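Local coordinates for transcriptional activator PlcR protein (Bacillus thuringiensis, PDB 3U3W) that activates transcription of virulence genes by binding DNA through a helix-turn-helix domain when switched on by the quorum-sensing signal peptide PapR, at residues G7-I10 against K11-R14; T20-Q23 against L24-N27. All blocks are in the same frame, centred on the assembly; numbering follows the deposited sequence.

Contact 1. Residues G7-I10 against K11-R14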
loop_
_atom_site.group_PDB
_atom_site.type_symbol
_atom_site.label_atom_id
_atom_site.label_comp_id
_atom_site.label_asym_id
_atom_site.label_seq_id
_atom_site.Cartn_x
_atom_site.Cartn_y
_atom_site.Cartn_z
ATOM N N GLY A 7 -17.794 17.485 -11.001
ATOM C CA GLY A 7 -18.905 18.130 -10.325
ATOM C C GLY A 7 -19.880 17.195 -9.634
ATOM O O GLY A 7 -20.154 17.354 -8.442
ATOM N N SER A 8 -20.411 16.219 -10.368
ATOM C CA SER A 8 -21.421 15.334 -9.797
ATOM C C SER A 8 -20.838 14.274 -8.862
ATOM O O SER A 8 -21.544 13.714 -8.035
ATOM C CB SER A 8 -22.275 14.688 -10.888
ATOM O OG SER A 8 -21.466 14.226 -11.950
ATOM N N GLU A 9 -19.551 14.000 -9.005
ATOM C CA GLU A 9 -18.848 13.168 -8.042
ATOM C C GLU A 9 -18.767 13.888 -6.689
ATOM O O GLU A 9 -18.967 13.291 -5.625
ATOM C CB GLU A 9 -17.455 12.815 -8.563
ATOM C CG GLU A 9 -16.708 11.800 -7.708
ATOM C CD GLU A 9 -17.374 10.431 -7.697
ATOM O OE1 GLU A 9 -18.318 10.214 -8.492
ATOM O OE2 GLU A 9 -16.951 9.571 -6.893
ATOM N N ILE A 10 -18.494 15.183 -6.731
ATOM C CA ILE A 10 -18.501 15.979 -5.508
ATOM C C ILE A 10 -19.903 16.077 -4.888
ATOM O O ILE A 10 -20.055 15.988 -3.669
ATOM C CB ILE A 10 -17.899 17.387 -5.745
ATOM C CG1 ILE A 10 -16.377 17.282 -5.922
ATOM C CG2 ILE A 10 -18.250 18.332 -4.600
ATOM C CD1 ILE A 10 -15.692 18.603 -6.184
ATOM N N LYS A 11 -20.919 16.256 -5.732
ATOM C CA LYS A 11 -22.308 16.370 -5.280
ATOM C C LYS A 11 -22.818 15.039 -4.737
ATOM O O LYS A 11 -23.512 14.987 -3.723
ATOM C CB LYS A 11 -23.203 16.825 -6.436
ATOM C CG LYS A 11 -24.715 16.784 -6.156
ATOM C CD LYS A 11 -25.483 17.401 -7.328
ATOM C CE LYS A 11 -26.969 17.587 -7.036
ATOM N NZ LYS A 11 -27.770 16.370 -7.341
ATOM N N LYS A 12 -22.467 13.967 -5.437
ATOM C CA LYS A 12 -22.824 12.615 -5.036
ATOM C C LYS A 12 -22.281 12.290 -3.644
ATOM O O LYS A 12 -23.005 11.769 -2.797
ATOM C CB LYS A 12 -22.309 11.618 -6.086
ATOM C CG LYS A 12 -22.310 10.145 -5.679
ATOM C CD LYS A 12 -22.230 9.251 -6.924
ATOM C CE LYS A 12 -21.854 7.807 -6.594
ATOM N NZ LYS A 12 -20.384 7.626 -6.372
ATOM N N ILE A 13 -21.008 12.614 -3.413
ATOM C CA ILE A 13 -20.359 12.305 -2.143
ATOM C C ILE A 13 -20.804 13.245 -1.014
ATOM O O ILE A 13 -20.854 12.845 0.150
ATOM C CB ILE A 13 -18.810 12.309 -2.276
ATOM C CG1 ILE A 13 -18.370 11.351 -3.379
ATOM C CG2 ILE A 13 -18.155 11.924 -0.963
ATOM C CD1 ILE A 13 -16.903 11.414 -3.689
ATOM N N ARG A 14 -21.129 14.490 -1.360
ATOM C CA ARG A 14 -21.664 15.433 -0.378
ATOM C C ARG A 14 -23.046 15.016 0.110
ATOM O O ARG A 14 -23.336 15.124 1.293
ATOM C CB ARG A 14 -21.741 16.861 -0.936
ATOM C CG ARG A 14 -22.545 17.800 -0.035
ATOM C CD ARG A 14 -22.648 19.220 -0.571
ATOM N NE ARG A 14 -23.317 19.299 -1.867
ATOM C CZ ARG A 14 -24.630 19.175 -2.055
ATOM N NH1 ARG A 14 -25.135 19.276 -3.283
ATOM N NH2 ARG A 14 -25.437 18.947 -1.022
#
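Four consecutive i to i+4 bonds tie G7-I10 to K11-R14 in unbroken alpha-helix: K11 N to G7 O at 3.0 Å, K12 N to S8 O at 2.8 Å, I13 N to E9 O at 3.1 Å and R14 N to I10 O at 3.0 Å. Among the side chains, E9 does most of the reaching. Its CG stands anti to the backbone N (chi1 -173°), and a bend at chi2 (65°) swings the carboxylate outward and somewhat toward the next turn, where it meets two neighbours. K12 runs beside it in the same direction and brings NZ to 3.9 Å from E9 OE1, a long salt bridge near the solvent. The firmer partner of this carboxylate is H62, whose NE2 is hydrogen-bonded to E9 OE2. I13 slants across E9 from the following turn; its CD1 is 3.7 Å from E9 OE2, and its CG1 packs on the E9 carbonyl oxygen.

All of this belongs to helix 4-16, the first helix of the helix-turn-helix domain. I10 and I13 are buried: I10 sits against I37 and E38 of helix 31-38, and I13 against I58. K11 sends its long chain away from the preceding turn, though its CB is 3.7 Å from G7 O. R14 touches the earlier turn through CB, 3.3 Å from I10 O, while its guanidinium group leaves the helix to form salt bridges with E38 and a DNA phosphate and to donate to L19 O.

Contact 2. Residues T20-Q23 against L24-N27; sequences TQKQ and LSEN. With nucleotides of chain E.
L24 takes the first full helical bond with the preceding turn, its N donating to T20 O at 2.9 Å almost straight along the carbonyl. Its CB leans on that same oxygen, while the isobutyl end turns away from T20-Q23 to pack on R14 of helix 4-16. T20, which L24 grips, is the N-cap, and its capping box with Q23 is lopsided: T20 N donates to Q23 OE1 at 3.2 Å, from above the amide plane, whereas Q23 N reaches T20 OG1 by a weak bond of 3.5 Å. The same T20 hydroxyl donates to OP1 of DC1 of chain E. Helix 21-25 thus begins at the DNA; it is the first helix of the helix-turn-helix motif, and helix 31-38 follows it as the probable recognition helix.

S25 is held twice: its hydroxyl, swung between backbone N and carbonyl carbon (chi1 69°), donates to K22 O at 2.9 Å, and its N reaches Q21 O. Q21 N in turn gives a nearly straight bond (166°) to OP2 of DT2 of chain E at 3.0 Å, placing that phosphate at the N-terminal end of the helix, where the dipole would probably favour it. The Q21 side chain extends past the DT2 sugar, and its NE2 bonds both OP2 of DA3 of chain E and E38. E26 adds a weak bond from its N to Q23 O. Its side chain lies roughly perpendicular to K22, with K22 NZ 3.5 Å from E26 CG; E26 OE1 is 4.2 Å from K22 NZ, too far for a salt bridge.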
loop_
_atom_site.group_PDB
_atom_site.type_symbol
_atom_site.label_atom_id
_atom_site.label_comp_id
_atom_site.label_asym_id
_atom_site.label_seq_id
_atom_site.Cartn_x
_atom_site.Cartn_y
_atom_site.Cartn_z
ATOM N N THR A 20 -25.001 19.859 3.252
ATOM C CA THR A 20 -25.507 20.734 2.201
ATOM C C THR A 20 -24.350 21.578 1.680
ATOM O O THR A 20 -23.261 21.567 2.259
ATOM C CB THR A 20 -26.593 21.685 2.722
ATOM O OG1 THR A 20 -26.031 22.541 3.723
ATOM C CG2 THR A 20 -27.752 20.903 3.313
ATOM N N GLN A 21 -24.596 22.316 0.600
ATOM C CA GLN A 21 -23.560 23.148 0.002
ATOM C C GLN A 21 -22.996 24.143 1.005
ATOM O O GLN A 21 -21.785 24.350 1.070
ATOM C CB GLN A 21 -24.089 23.880 -1.236
ATOM C CG GLN A 21 -24.554 22.954 -2.346
ATOM C CD GLN A 21 -24.831 23.687 -3.648
ATOM O OE1 GLN A 21 -25.113 24.891 -3.662
ATOM N NE2 GLN A 21 -24.744 22.961 -4.756
ATOM N N LYS A 22 -23.881 24.756 1.786
ATOM C CA LYS A 22 -23.464 25.707 2.807
ATOM C C LYS A 22 -22.501 25.042 3.790
ATOM O O LYS A 22 -21.434 25.590 4.097
ATOM C CB LYS A 22 -24.677 26.292 3.546
ATOM C CG LYS A 22 -24.317 27.343 4.599
ATOM C CD LYS A 22 -23.630 28.558 3.976
ATOM C CE LYS A 22 -22.843 29.373 5.006
ATOM N NZ LYS A 22 -21.493 28.801 5.322
ATOM N N GLN A 23 -22.879 23.855 4.265
ATOM C CA GLN A 23 -22.076 23.128 5.242
ATOM C C GLN A 23 -20.706 22.800 4.689
ATOM O O GLN A 23 -19.686 22.955 5.368
ATOM C CB GLN A 23 -22.774 21.838 5.654
ATOM C CG GLN A 23 -24.005 22.059 6.510
ATOM C CD GLN A 23 -24.607 20.758 6.992
ATOM O OE1 GLN A 23 -25.501 20.199 6.350
ATOM N NE2 GLN A 23 -24.119 20.262 8.130
ATOM N N LEU A 24 -20.696 22.340 3.442
ATOM C CA LEU A 24 -19.473 21.930 2.778
ATOM C C LEU A 24 -18.558 23.123 2.560
ATOM O O LEU A 24 -17.341 23.024 2.732
ATOM C CB LEU A 24 -19.815 21.257 1.445
ATOM C CG LEU A 24 -18.665 20.768 0.562
ATOM C CD1 LEU A 24 -17.693 19.909 1.357
ATOM C CD2 LEU A 24 -19.219 20.011 -0.632
ATOM N N SER A 25 -19.154 24.255 2.192
ATOM C CA SER A 25 -18.392 25.455 1.843
ATOM C C SER A 25 -17.688 26.140 3.025
ATOM O O SER A 25 -16.798 26.966 2.818
ATOM C CB SER A 25 -19.275 26.465 1.083
ATOM O OG SER A 25 -20.271 27.053 1.908
ATOM N N GLU A 26 -18.076 25.783 4.250
ATOM C CA GLU A 26 -17.586 26.460 5.457
ATOM C C GLU A 26 -16.063 26.505 5.600
ATOM O O GLU A 26 -15.384 25.474 5.560
ATOM C CB GLU A 26 -18.222 25.852 6.710
ATOM C CG GLU A 26 -19.649 26.321 6.958
ATOM C CD GLU A 26 -20.458 25.345 7.805
ATOM O OE1 GLU A 26 -21.701 25.507 7.887
ATOM O OE2 GLU A 26 -19.851 24.415 8.383
ATOM N N ASN A 27 -15.539 27.714 5.774
ATOM C CA ASN A 27 -14.110 27.924 5.982
ATOM C C ASN A 27 -13.284 27.608 4.748
ATOM O O ASN A 27 -12.052 27.717 4.762
ATOM C CB ASN A 27 -13.606 27.118 7.183
ATOM C CG ASN A 27 -14.186 27.612 8.495
ATOM O OD1 ASN A 27 -13.767 28.649 9.019
ATOM N ND2 ASN A 27 -15.164 26.878 9.027
ATOM P P DT E 2 -28.553 21.888 -0.936
ATOM O OP1 DT E 2 -28.531 20.406 -0.916
ATOM O OP2 DT E 2 -27.420 22.669 -0.375
ATOM O "O5'" DT E 2 -28.771 22.339 -2.447
ATOM C "C5'" DT E 2 -29.161 23.658 -2.698
ATOM C "C4'" DT E 2 -29.564 23.809 -4.140
ATOM O "O4'" DT E 2 -30.284 25.057 -4.214
ATOM C "C3'" DT E 2 -28.400 23.989 -5.106
ATOM O "O3'" DT E 2 -28.888 23.790 -6.416
ATOM C "C2'" DT E 2 -28.029 25.449 -4.864
ATOM C "C1'" DT E 2 -29.416 26.069 -4.689
ATOM N N1 DT E 2 -29.443 27.219 -3.752
ATOM C C2 DT E 2 -30.076 28.362 -4.181
ATOM O O2 DT E 2 -30.604 28.446 -5.273
ATOM N N3 DT E 2 -30.068 29.399 -3.283
ATOM C C4 DT E 2 -29.497 29.398 -2.026
ATOM O O4 DT E 2 -29.542 30.382 -1.296
ATOM C C5 DT E 2 -28.847 28.170 -1.637
ATOM C C7 DT E 2 -28.196 28.070 -0.289
ATOM C C6 DT E 2 -28.850 27.146 -2.506
ATOM P P DC E 1 -29.227 25.798 3.582
ATOM O OP1 DC E 1 -28.154 24.845 3.224
ATOM O OP2 DC E 1 -29.131 27.204 3.125
ATOM O "O5'" DC E 1 -30.664 25.228 3.144
ATOM C "C5'" DC E 1 -30.955 23.825 3.085
ATOM C "C4'" DC E 1 -31.131 23.373 1.644
ATOM O "O4'" DC E 1 -32.057 24.264 0.957
ATOM C "C3'" DC E 1 -29.851 23.393 0.809
ATOM O "O3'" DC E 1 -29.902 22.374 -0.204
ATOM C "C2'" DC E 1 -29.879 24.808 0.232
ATOM C "C1'" DC E 1 -31.373 25.002 -0.046
ATOM N N1 DC E 1 -31.804 26.455 -0.051
ATOM C C2 DC E 1 -32.341 27.037 -1.220
ATOM O O2 DC E 1 -32.474 26.357 -2.248
ATOM N N3 DC E 1 -32.715 28.343 -1.202
ATOM C C4 DC E 1 -32.561 29.063 -0.087
ATOM N N4 DC E 1 -32.942 30.346 -0.118
ATOM C C5 DC E 1 -32.012 28.496 1.108
ATOM C C6 DC E 1 -31.652 27.206 1.083
ATOM P P DA E 3 -27.907 23.915 -7.681
ATOM O OP1 DA E 3 -28.359 22.933 -8.707
ATOM O OP2 DA E 3 -26.517 23.894 -7.185
ATOM O "O5'" DA E 3 -28.254 25.346 -8.275
ATOM C "C5'" DA E 3 -29.602 25.600 -8.631
ATOM C "C4'" DA E 3 -29.691 26.939 -9.331
ATOM O "O4'" DA E 3 -29.608 28.012 -8.370
ATOM C "C3'" DA E 3 -28.599 27.221 -10.347
ATOM O "O3'" DA E 3 -29.258 27.898 -11.390
ATOM C "C2'" DA E 3 -27.608 28.106 -9.598
ATOM C "C1'" DA E 3 -28.522 28.870 -8.652
ATOM N N9 DA E 3 -27.966 29.245 -7.348
ATOM C C8 DA E 3 -27.173 28.505 -6.514
ATOM N N7 DA E 3 -26.856 29.122 -5.394
ATOM C C5 DA E 3 -27.487 30.349 -5.496
ATOM C C6 DA E 3 -27.550 31.469 -4.636
ATOM N N6 DA E 3 -26.938 31.543 -3.445
ATOM N N1 DA E 3 -28.266 32.530 -5.061
ATOM C C2 DA E 3 -28.881 32.472 -6.245
ATOM N N3 DA E 3 -28.905 31.477 -7.129
ATOM C C4 DA E 3 -28.177 30.438 -6.692
#

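How the contacts relate
Contact 1 and contact 2 lie on the first two helices of the helix-turn-helix domain, in series along the chain, with centres 13 Å apart. R14 joins them: its CD packs 3.5 Å from L24 CD2, and its CZ lies 3.8 Å from Q21 CG. R14 and Q21 also share E38 of helix 31-38 as a polar partner, and both reach DNA phosphates, so residues 7-14 meet the DNA backbone through this arginine while residues 20-27 bring the start of a helix to it. A41, a calcium-binding residue that holds no ion in this chain, is about 9 Å from G7 and about 11 Å from the Q21 side chain; a bound calcium ion lies about 12 Å from G7.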